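Local structure of hydroquinone dioxygenase large subunit (Pseudomonas sp., 4ZXA) at residues Q266-I271 and R310-V315; E262-M267 and I287-G292; T27-F32 and R134-A139. The protein forms the large subunit of a two-subunit, iron(II)-dependent hydroquinone 1,2-dioxygenase, which uses molecular oxygen to open the aromatic ring of hydroquinone. One frame throughout, in Å; residues are numbered along the deposited sequence.

How the contacts relate
From the N terminus, contact 3 comes first: about a hundred residues after T27-F32, the end of helix 122-136 returns to that loop and closes the N-terminal region on itself, well before the other two open. Contacts 1 and 2 start from the same piece of chain, sharing Q266 and M267. Contact 2 closes first, at I287-G292, so its loop lies largely inside the one that contact 1 closes at R310-V315. These two touch, with I271 O facing M289 N at 2.8 Å, and together tie the two sheets of the cupin barrel. Contact 3 sits across the chain's centre, its own centre about 34 Å from that of contact 1.

Contact 1: Q266-I271 and R310-V315; sequences QMSDEI and RSMLMV
M312 O accepts two backbone donors at once, M267 N at 2.8 Å and S268 N at 3.1 Å, and the turn replies through S268 OG, which takes the hydrogen of M312 N at 3.0 Å. That hydroxyl also donates to D269 OD2, so two bonds hold it. Behind the turn the packing is tight. The bend of Q266 at chi2 (69°) folds CD back, and NE2 donates to S268 O at 2.8 Å, with the oxygen in the amide plane, while OE1 lies 3.4 Å from L313 CD1. I271 packs CG1 3.4 Å from S311 OG, a hydroxyl whose hydrogen bond goes to S307 OG, and I271 CD1 meets L313 CD2 at 4.0 Å, the two side chains crossing at about a right angle. In this cupin fold the turn carries the chain from strand 262-266, a neighbour of strand 310-318, over to strand 270-277 in the facing sheet, and L313 reaches toward the bound 4-hydroxybenzonitrile from the face it shares with Q266. Towards M314 the touch is lighter, M267 SD standing 4.1 Å from M314 CB; L223 of helix 219-224 covers M267. The solvent side lies at E270, whose side chain points away from R310-V315; D269, only partly exposed, faces the small subunit, its OD1 bonded to V13 N of that chain and its OD2 salt-bridged to K309.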
loop_
_atom_site.group_PDB
_atom_site.type_symbol
_atom_site.label_atom_id
_atom_site.label_comp_id
_atom_site.label_asym_id
_atom_site.label_seq_id
_atom_site.Cartn_x
_atom_site.Cartn_y
_atom_site.Cartn_z
ATOM N N GLN E 266 -22.994 8.020 -9.051
ATOM C CA GLN E 266 -22.949 6.826 -8.209
ATOM C C GLN E 266 -24.315 6.116 -8.200
ATOM O O GLN E 266 -25.320 6.688 -7.773
ATOM C CB GLN E 266 -22.473 7.183 -6.791
ATOM C CG GLN E 266 -22.193 5.990 -5.885
ATOM C CD GLN E 266 -20.980 5.200 -6.335
ATOM O OE1 GLN E 266 -20.016 5.774 -6.831
ATOM N NE2 GLN E 266 -21.022 3.877 -6.173
ATOM N N MET E 267 -24.361 4.875 -8.675
ATOM C CA MET E 267 -25.656 4.219 -8.864
ATOM C C MET E 267 -26.077 3.332 -7.697
ATOM O O MET E 267 -27.266 3.249 -7.376
ATOM C CB MET E 267 -25.714 3.455 -10.194
ATOM C CG MET E 267 -25.805 4.371 -11.393
ATOM S SD MET E 267 -26.007 3.507 -12.964
ATOM C CE MET E 267 -24.682 2.315 -12.876
ATOM N N SER E 268 -25.109 2.675 -7.064
ATOM C CA SER E 268 -25.391 1.867 -5.880
ATOM C C SER E 268 -24.321 2.050 -4.818
ATOM O O SER E 268 -23.174 2.347 -5.134
ATOM C CB SER E 268 -25.488 0.386 -6.237
ATOM O OG SER E 268 -24.247 -0.260 -6.033
ATOM N N ASP E 269 -24.710 1.881 -3.560
ATOM C CA ASP E 269 -23.776 1.891 -2.448
ATOM C C ASP E 269 -23.026 3.217 -2.323
ATOM O O ASP E 269 -23.641 4.282 -2.444
ATOM C CB ASP E 269 -22.846 0.685 -2.551
ATOM C CG ASP E 269 -23.624 -0.626 -2.519
ATOM O OD1 ASP E 269 -24.150 -0.966 -1.434
ATOM O OD2 ASP E 269 -23.749 -1.302 -3.571
ATOM N N GLU E 270 -21.719 3.161 -2.067
ATOM C CA GLU E 270 -20.937 4.381 -1.922
ATOM C C GLU E 270 -19.465 4.186 -2.231
ATOM O O GLU E 270 -18.924 3.098 -2.053
ATOM C CB GLU E 270 -21.110 4.999 -0.523
ATOM C CG GLU E 270 -20.498 4.193 0.632
ATOM C CD GLU E 270 -20.566 4.921 1.985
ATOM O OE1 GLU E 270 -21.259 5.957 2.092
ATOM O OE2 GLU E 270 -19.926 4.454 2.956
ATOM N N ILE E 271 -18.836 5.266 -2.689
ATOM C CA ILE E 271 -17.405 5.324 -2.958
ATOM C C ILE E 271 -16.816 6.591 -2.333
ATOM O O ILE E 271 -17.450 7.660 -2.333
ATOM C CB ILE E 271 -17.113 5.336 -4.492
ATOM C CG1 ILE E 271 -17.614 4.044 -5.161
ATOM C CG2 ILE E 271 -15.621 5.543 -4.762
ATOM C CD1 ILE E 271 -17.412 3.996 -6.664
ATOM N N ARG E 310 -18.433 -3.842 -3.347
ATOM C CA ARG E 310 -18.617 -3.753 -4.788
ATOM C C ARG E 310 -19.843 -2.896 -5.085
ATOM O O ARG E 310 -20.963 -3.260 -4.707
ATOM C CB ARG E 310 -18.796 -5.144 -5.392
ATOM C CG ARG E 310 -18.218 -5.324 -6.798
ATOM C CD ARG E 310 -18.555 -6.715 -7.319
ATOM N NE ARG E 310 -17.944 -7.065 -8.595
ATOM C CZ ARG E 310 -16.685 -7.475 -8.725
ATOM N NH1 ARG E 310 -15.888 -7.559 -7.660
ATOM N NH2 ARG E 310 -16.216 -7.792 -9.926
ATOM N N SER E 311 -19.628 -1.771 -5.776
ATOM C CA SER E 311 -20.683 -0.808 -6.060
ATOM C C SER E 311 -20.800 -0.465 -7.547
ATOM O O SER E 311 -19.847 -0.607 -8.311
ATOM C CB SER E 311 -20.453 0.477 -5.270
ATOM O OG SER E 311 -19.205 1.054 -5.603
ATOM N N MET E 312 -21.972 0.020 -7.940
ATOM C CA MET E 312 -22.213 0.328 -9.334
ATOM C C MET E 312 -21.943 1.795 -9.561
ATOM O O MET E 312 -22.608 2.652 -8.971
ATOM C CB MET E 312 -23.644 -0.020 -9.706
ATOM C CG MET E 312 -24.009 -1.459 -9.389
ATOM S SD MET E 312 -25.633 -1.849 -10.062
ATOM C CE MET E 312 -25.702 -3.623 -9.766
ATOM N N LEU E 313 -20.945 2.088 -10.389
ATOM C CA LEU E 313 -20.586 3.472 -10.685
ATOM C C LEU E 313 -20.737 3.748 -12.170
ATOM O O LEU E 313 -20.278 2.981 -13.014
ATOM C CB LEU E 313 -19.149 3.791 -10.251
ATOM C CG LEU E 313 -18.578 5.135 -10.744
ATOM C CD1 LEU E 313 -19.321 6.314 -10.128
ATOM C CD2 LEU E 313 -17.113 5.254 -10.428
ATOM N N MET E 314 -21.389 4.852 -12.493
ATOM C CA MET E 314 -21.464 5.258 -13.881
ATOM C C MET E 314 -20.412 6.323 -14.170
ATOM O O MET E 314 -20.451 7.409 -13.581
ATOM C CB MET E 314 -22.853 5.790 -14.208
ATOM C CG MET E 314 -22.922 6.446 -15.580
ATOM S SD MET E 314 -22.829 5.232 -16.900
ATOM C CE MET E 314 -24.439 4.455 -16.795
ATOM N N VAL E 315 -19.469 6.006 -15.061
ATOM C CA VAL E 315 -18.497 6.989 -15.546
ATOM C C VAL E 315 -18.965 7.520 -16.902
ATOM O O VAL E 315 -19.147 6.763 -17.863
ATOM C CB VAL E 315 -17.063 6.401 -15.678
ATOM C CG1 VAL E 315 -16.078 7.491 -16.124
ATOM C CG2 VAL E 315 -16.611 5.758 -14.369
#

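Contact 2: E262-M267 and I287-G292; sequences EWFIQM and ITMRAG. With CD (cadmium ion), chain I; H8N (4-hydroxybenzonitrile), chain J.
Strands 262-266 and 287-290 run with N-to-C directions 49° apart, their axes 7.0 Å apart at closest, and just beyond the second strand G292 N donates to Q266 O at 2.6 Å, nearly along the C=O axis. G292 has backbone angles (phi 93°) that would jam a CB against the preceding carbonyl, which calls for glycine here. Next to this bond Q266 lays CB and CG against the carbonyl oxygens of R290 and M289. M289 does most of the remaining side-chain packing: its chain bends at chi3 (70°), and CE comes to 3.2 Å from F264 O. Its sulphur sits at the edge of the F264 ring, near the ring plane, with SD 3.9 Å from F264 CB. M289, on strand 283-290 of one sheet, thus packs on F264, on strand 262-266 of the other, and W273 adds a second ring beside F264. Away from the metal site, I287 and T288 pair with a strand of the small subunit, and R290 NH1 donates to K22 O of the small subunit. At its far end the phenyl ring of F264 meets the ligand, F264 CZ lying 3.7 Å from CAF of 4-hydroxybenzonitrile. Two residues earlier, E262 grips the cadmium ion with both carboxylate oxygens, OE1 at 2.4 Å and OE2 at 2.5 Å; H256, N258 and H303 complete the protein's share of the site. The nitrile nitrogen NAA binds the metal at 2.3 Å, and the ligand is also hydrogen-bonded to E248. Cadmium probably stands in for the iron(II) of the working enzyme, and the ligand, which shares a phenol ring with hydroquinone, occupies a coordination position that a substrate or oxygen might otherwise use.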
loop_
_atom_site.group_PDB
_atom_site.type_symbol
_atom_site.label_atom_id
_atom_site.label_comp_id
_atom_site.label_asym_id
_atom_site.label_seq_id
_atom_site.Cartn_x
_atom_site.Cartn_y
_atom_site.Cartn_z
ATOM N N GLU E 262 -14.154 15.025 -15.618
ATOM C CA GLU E 262 -14.855 13.743 -15.622
ATOM C C GLU E 262 -16.152 13.860 -14.847
ATOM O O GLU E 262 -16.235 14.670 -13.915
ATOM C CB GLU E 262 -14.014 12.664 -14.959
ATOM C CG GLU E 262 -12.763 12.321 -15.702
ATOM C CD GLU E 262 -11.750 11.619 -14.825
ATOM O OE1 GLU E 262 -11.879 11.724 -13.582
ATOM O OE2 GLU E 262 -10.841 10.964 -15.374
ATOM N N TRP E 263 -17.147 13.045 -15.214
ATOM C CA TRP E 263 -18.403 12.981 -14.470
ATOM C C TRP E 263 -18.659 11.589 -13.888
ATOM O O TRP E 263 -18.586 10.576 -14.586
ATOM C CB TRP E 263 -19.579 13.427 -15.336
ATOM C CG TRP E 263 -19.534 14.885 -15.693
ATOM C CD1 TRP E 263 -18.836 15.457 -16.722
ATOM C CD2 TRP E 263 -20.220 15.960 -15.031
ATOM N NE1 TRP E 263 -19.047 16.823 -16.742
ATOM C CE2 TRP E 263 -19.889 17.154 -15.713
ATOM C CE3 TRP E 263 -21.094 16.033 -13.942
ATOM C CZ2 TRP E 263 -20.394 18.394 -15.330
ATOM C CZ3 TRP E 263 -21.584 17.260 -13.563
ATOM C CH2 TRP E 263 -21.241 18.424 -14.256
ATOM N N PHE E 264 -18.947 11.555 -12.592
ATOM C CA PHE E 264 -19.280 10.324 -11.892
ATOM C C PHE E 264 -20.745 10.382 -11.414
ATOM O O PHE E 264 -21.140 11.342 -10.750
ATOM C CB PHE E 264 -18.364 10.156 -10.675
ATOM C CG PHE E 264 -16.911 9.907 -11.003
ATOM C CD1 PHE E 264 -16.513 9.525 -12.275
ATOM C CD2 PHE E 264 -15.937 10.029 -10.018
ATOM C CE1 PHE E 264 -15.165 9.287 -12.568
ATOM C CE2 PHE E 264 -14.587 9.787 -10.302
ATOM C CZ PHE E 264 -14.205 9.416 -11.584
ATOM N N ILE E 265 -21.556 9.383 -11.766
ATOM C CA ILE E 265 -22.891 9.219 -11.167
ATOM C C ILE E 265 -22.936 7.921 -10.376
ATOM O O ILE E 265 -22.921 6.833 -10.969
ATOM C CB ILE E 265 -23.986 9.064 -12.206
ATOM C CG1 ILE E 265 -23.810 10.056 -13.363
ATOM C CG2 ILE E 265 -25.356 9.186 -11.538
ATOM C CD1 ILE E 265 -24.438 11.385 -13.145
ATOM N N GLN E 266 -22.994 8.020 -9.051
ATOM C CA GLN E 266 -22.949 6.826 -8.209
ATOM C C GLN E 266 -24.315 6.116 -8.200
ATOM O O GLN E 266 -25.320 6.688 -7.773
ATOM C CB GLN E 266 -22.473 7.183 -6.791
ATOM C CG GLN E 266 -22.193 5.990 -5.885
ATOM C CD GLN E 266 -20.980 5.200 -6.335
ATOM O OE1 GLN E 266 -20.016 5.774 -6.831
ATOM N NE2 GLN E 266 -21.022 3.877 -6.173
ATOM N N MET E 267 -24.361 4.875 -8.675
ATOM C CA MET E 267 -25.656 4.219 -8.864
ATOM C C MET E 267 -26.077 3.332 -7.697
ATOM O O MET E 267 -27.266 3.249 -7.376
ATOM C CB MET E 267 -25.714 3.455 -10.194
ATOM C CG MET E 267 -25.805 4.371 -11.393
ATOM S SD MET E 267 -26.007 3.507 -12.964
ATOM C CE MET E 267 -24.682 2.315 -12.876
ATOM N N ILE E 287 -14.429 13.439 -1.094
ATOM C CA ILE E 287 -15.797 13.300 -1.576
ATOM C C ILE E 287 -16.381 11.900 -1.352
ATOM O O ILE E 287 -15.837 10.908 -1.823
ATOM C CB ILE E 287 -15.900 13.664 -3.071
ATOM C CG1 ILE E 287 -15.342 15.062 -3.322
ATOM C CG2 ILE E 287 -17.342 13.572 -3.570
ATOM C CD1 ILE E 287 -15.642 15.559 -4.714
ATOM N N THR E 288 -17.500 11.837 -0.632
ATOM C CA THR E 288 -18.208 10.589 -0.414
ATOM C C THR E 288 -19.409 10.556 -1.336
ATOM O O THR E 288 -20.285 11.399 -1.249
ATOM C CB THR E 288 -18.697 10.470 1.027
ATOM O OG1 THR E 288 -17.590 10.596 1.929
ATOM C CG2 THR E 288 -19.387 9.131 1.244
ATOM N N MET E 289 -19.448 9.594 -2.244
ATOM C CA MET E 289 -20.539 9.551 -3.205
ATOM C C MET E 289 -21.491 8.414 -2.875
ATOM O O MET E 289 -21.103 7.239 -2.861
ATOM C CB MET E 289 -20.017 9.454 -4.646
ATOM C CG MET E 289 -19.316 10.730 -5.144
ATOM S SD MET E 289 -19.047 10.826 -6.943
ATOM C CE MET E 289 -20.714 11.057 -7.578
ATOM N N ARG E 290 -22.735 8.782 -2.595
ATOM C CA ARG E 290 -23.774 7.833 -2.243
ATOM C C ARG E 290 -24.723 7.627 -3.411
ATOM O O ARG E 290 -24.696 8.373 -4.391
ATOM C CB ARG E 290 -24.542 8.333 -1.018
ATOM C CG ARG E 290 -23.644 8.676 0.159
ATOM C CD ARG E 290 -24.424 8.839 1.452
ATOM N NE ARG E 290 -23.504 8.819 2.584
ATOM C CZ ARG E 290 -23.323 9.823 3.435
ATOM N NH1 ARG E 290 -24.024 10.948 3.320
ATOM N NH2 ARG E 290 -22.439 9.693 4.413
ATOM N N ALA E 291 -25.567 6.611 -3.298
ATOM C CA ALA E 291 -26.475 6.249 -4.379
ATOM C C ALA E 291 -27.245 7.470 -4.878
ATOM O O ALA E 291 -27.902 8.173 -4.090
ATOM C CB ALA E 291 -27.436 5.146 -3.920
ATOM N N GLY E 292 -27.159 7.717 -6.185
ATOM C CA GLY E 292 -27.789 8.880 -6.781
ATOM C C GLY E 292 -26.930 10.131 -6.908
ATOM O O GLY E 292 -27.311 11.068 -7.593
HETATM CD CD CD I . -9.751 10.688 -13.162
HETATM N NAA H8N J . -10.333 8.423 -13.172
HETATM C CAC H8N J . -10.853 7.408 -13.089
HETATM C CAI H8N J . -11.565 6.103 -12.961
HETATM C CAF H8N J . -12.697 6.046 -12.157
HETATM C CAD H8N J . -13.387 4.847 -12.010
HETATM C CAH H8N J . -12.912 3.733 -12.683
HETATM O OAB H8N J . -13.575 2.544 -12.536
HETATM C CAE H8N J . -11.779 3.786 -13.488
HETATM C CAG H8N J . -11.100 4.986 -13.631
#

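Contact 3: T27-F32 and R134-A139; sequences TGYRSF and RDWTNA
The first torsions of D135 and Y29 bring the two together: D135 has CG anti to its backbone N (chi1 -171°), which sends the carboxylate toward the loop, and Y29 has CG anti to its carbonyl carbon (chi1 -57°), which puts CG on the side of the helix end, chi2 (-68°) turning the ring there. D135 OD2 then accepts R30 N at 2.9 Å on its syn side, somewhat out of the carboxylate plane. OD1 faces the extended R30 chain at CG and CD, and the ion pair to R30 NE is long at 4.0 Å; the guanidinium has a firmer partner in S21 O. On the next residue, the indole NE1 of W136 donates to R30 O at 3.1 Å, the acceptor lying in the ring plane, so consecutive residues of the helix clasp both the N and the O of R30. F32 CE1 packs 4.0 Å from that same NE1, which sits at the edge of the phenyl ring. Y29 CD1 touches W136 CD1 at 4.1 Å with the two rings steeply inclined, and its hydroxyl receives N138 ND2 at 3.1 Å in the plane of the amide, while also bonding G155 O; the other end of the amide, N138 OD1, takes N158 N. An alanine at Y29 would probably leave N138 ND2 and G155 O without this partner and open a gap beside the indole. Y29, F32 and W136 form an aromatic cluster where helix 122-136 ends, joining the loop that leads into strand 32-34, and the strand's first residue, to that helix within the N-terminal region of the large subunit.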
loop_
_atom_site.group_PDB
_atom_site.type_symbol
_atom_site.label_atom_id
_atom_site.label_comp_id
_atom_site.label_asym_id
_atom_site.label_seq_id
_atom_site.Cartn_x
_atom_site.Cartn_y
_atom_site.Cartn_z
ATOM N N THR E 27 13.846 -17.157 -9.494
ATOM C CA THR E 27 12.486 -16.648 -9.368
ATOM C C THR E 27 11.566 -17.195 -10.436
ATOM O O THR E 27 10.372 -17.375 -10.195
ATOM C CB THR E 27 12.427 -15.111 -9.404
ATOM O OG1 THR E 27 12.661 -14.651 -10.738
ATOM C CG2 THR E 27 13.463 -14.513 -8.463
ATOM N N GLY E 28 12.121 -17.458 -11.618
ATOM C CA GLY E 28 11.339 -17.994 -12.721
ATOM C C GLY E 28 10.764 -16.915 -13.622
ATOM O O GLY E 28 10.030 -17.210 -14.569
ATOM N N TYR E 29 11.096 -15.659 -13.336
ATOM C CA TYR E 29 10.546 -14.546 -14.099
ATOM C C TYR E 29 11.585 -13.927 -15.025
ATOM O O TYR E 29 12.777 -13.989 -14.763
ATOM C CB TYR E 29 10.001 -13.451 -13.170
ATOM C CG TYR E 29 8.933 -13.886 -12.179
ATOM C CD1 TYR E 29 7.669 -14.279 -12.608
ATOM C CD2 TYR E 29 9.175 -13.864 -10.809
ATOM C CE1 TYR E 29 6.689 -14.661 -11.704
ATOM C CE2 TYR E 29 8.199 -14.244 -9.900
ATOM C CZ TYR E 29 6.961 -14.640 -10.357
ATOM O OH TYR E 29 5.994 -15.029 -9.459
ATOM N N ARG E 30 11.107 -13.302 -16.090
ATOM C CA ARG E 30 11.946 -12.556 -17.017
ATOM C C ARG E 30 12.015 -11.083 -16.630
ATOM O O ARG E 30 11.018 -10.491 -16.245
ATOM C CB ARG E 30 11.344 -12.630 -18.421
ATOM C CG ARG E 30 11.053 -14.022 -18.941
ATOM C CD ARG E 30 10.392 -13.936 -20.311
ATOM N NE ARG E 30 10.196 -15.255 -20.899
ATOM C CZ ARG E 30 11.115 -15.877 -21.629
ATOM N NH1 ARG E 30 12.285 -15.294 -21.854
ATOM N NH2 ARG E 30 10.869 -17.077 -22.134
ATOM N N SER E 31 13.179 -10.477 -16.759
ATOM C CA SER E 31 13.265 -9.030 -16.626
ATOM C C SER E 31 12.989 -8.415 -17.992
ATOM O O SER E 31 13.104 -9.088 -19.003
ATOM C CB SER E 31 14.647 -8.606 -16.119
ATOM O OG SER E 31 15.663 -9.069 -16.994
ATOM N N PHE E 32 12.617 -7.141 -18.024
ATOM C CA PHE E 32 12.313 -6.474 -19.287
ATOM C C PHE E 32 13.044 -5.142 -19.405
ATOM O O PHE E 32 13.336 -4.472 -18.410
ATOM C CB PHE E 32 10.796 -6.279 -19.471
ATOM C CG PHE E 32 10.035 -7.562 -19.695
ATOM C CD1 PHE E 32 9.626 -8.346 -18.623
ATOM C CD2 PHE E 32 9.738 -7.992 -20.974
ATOM C CE1 PHE E 32 8.928 -9.534 -18.828
ATOM C CE2 PHE E 32 9.038 -9.171 -21.184
ATOM C CZ PHE E 32 8.632 -9.942 -20.113
ATOM N N ARG E 134 1.714 -10.997 -18.810
ATOM C CA ARG E 134 1.732 -12.408 -19.163
ATOM C C ARG E 134 2.733 -13.146 -18.297
ATOM O O ARG E 134 2.410 -14.161 -17.685
ATOM C CB ARG E 134 2.072 -12.587 -20.646
ATOM C CG ARG E 134 1.800 -13.985 -21.192
ATOM C CD ARG E 134 2.082 -14.068 -22.699
ATOM N NE ARG E 134 1.724 -15.378 -23.247
ATOM C CZ ARG E 134 0.721 -15.597 -24.098
ATOM N NH1 ARG E 134 -0.038 -14.591 -24.536
ATOM N NH2 ARG E 134 0.479 -16.831 -24.523
ATOM N N ASP E 135 3.950 -12.618 -18.224
ATOM C CA ASP E 135 5.008 -13.311 -17.512
ATOM C C ASP E 135 4.873 -13.259 -15.976
ATOM O O ASP E 135 5.126 -14.254 -15.302
ATOM C CB ASP E 135 6.377 -12.808 -17.969
ATOM C CG ASP E 135 7.520 -13.653 -17.415
ATOM O OD1 ASP E 135 7.681 -14.807 -17.871
ATOM O OD2 ASP E 135 8.251 -13.169 -16.519
ATOM N N TRP E 136 4.462 -12.119 -15.423
ATOM C CA TRP E 136 4.460 -11.950 -13.968
ATOM C C TRP E 136 3.147 -12.357 -13.284
ATOM O O TRP E 136 3.065 -12.404 -12.043
ATOM C CB TRP E 136 4.821 -10.511 -13.589
ATOM C CG TRP E 136 6.187 -10.098 -14.044
ATOM C CD1 TRP E 136 7.090 -10.860 -14.723
ATOM C CD2 TRP E 136 6.807 -8.823 -13.846
ATOM N NE1 TRP E 136 8.229 -10.141 -14.960
ATOM C CE2 TRP E 136 8.081 -8.884 -14.434
ATOM C CE3 TRP E 136 6.403 -7.637 -13.223
ATOM C CZ2 TRP E 136 8.960 -7.805 -14.425
ATOM C CZ3 TRP E 136 7.278 -6.565 -13.215
ATOM C CH2 TRP E 136 8.539 -6.656 -13.809
ATOM N N THR E 137 2.130 -12.653 -14.084
ATOM C CA THR E 137 0.867 -13.086 -13.519
ATOM C C THR E 137 0.739 -14.606 -13.498
ATOM O O THR E 137 0.566 -15.242 -14.529
ATOM C CB THR E 137 -0.327 -12.489 -14.265
ATOM O OG1 THR E 137 -0.168 -11.066 -14.357
ATOM C CG2 THR E 137 -1.617 -12.818 -13.525
ATOM N N ASN E 138 0.808 -15.166 -12.301
ATOM C CA ASN E 138 0.704 -16.593 -12.093
ATOM C C ASN E 138 -0.734 -17.028 -12.178
ATOM O O ASN E 138 -1.633 -16.196 -12.131
ATOM C CB ASN E 138 1.268 -16.944 -10.722
ATOM C CG ASN E 138 2.704 -16.516 -10.573
ATOM O OD1 ASN E 138 3.500 -16.659 -11.506
ATOM N ND2 ASN E 138 3.043 -15.958 -9.413
ATOM N N ALA E 139 -0.943 -18.337 -12.280
ATOM C CA ALA E 139 -2.269 -18.909 -12.532
ATOM C C ALA E 139 -3.195 -18.692 -11.350
ATOM O O ALA E 139 -4.390 -18.963 -11.425
ATOM C CB ALA E 139 -2.153 -20.392 -12.828
HETATM O O HOH W 1 8.893 -16.784 -17.041
#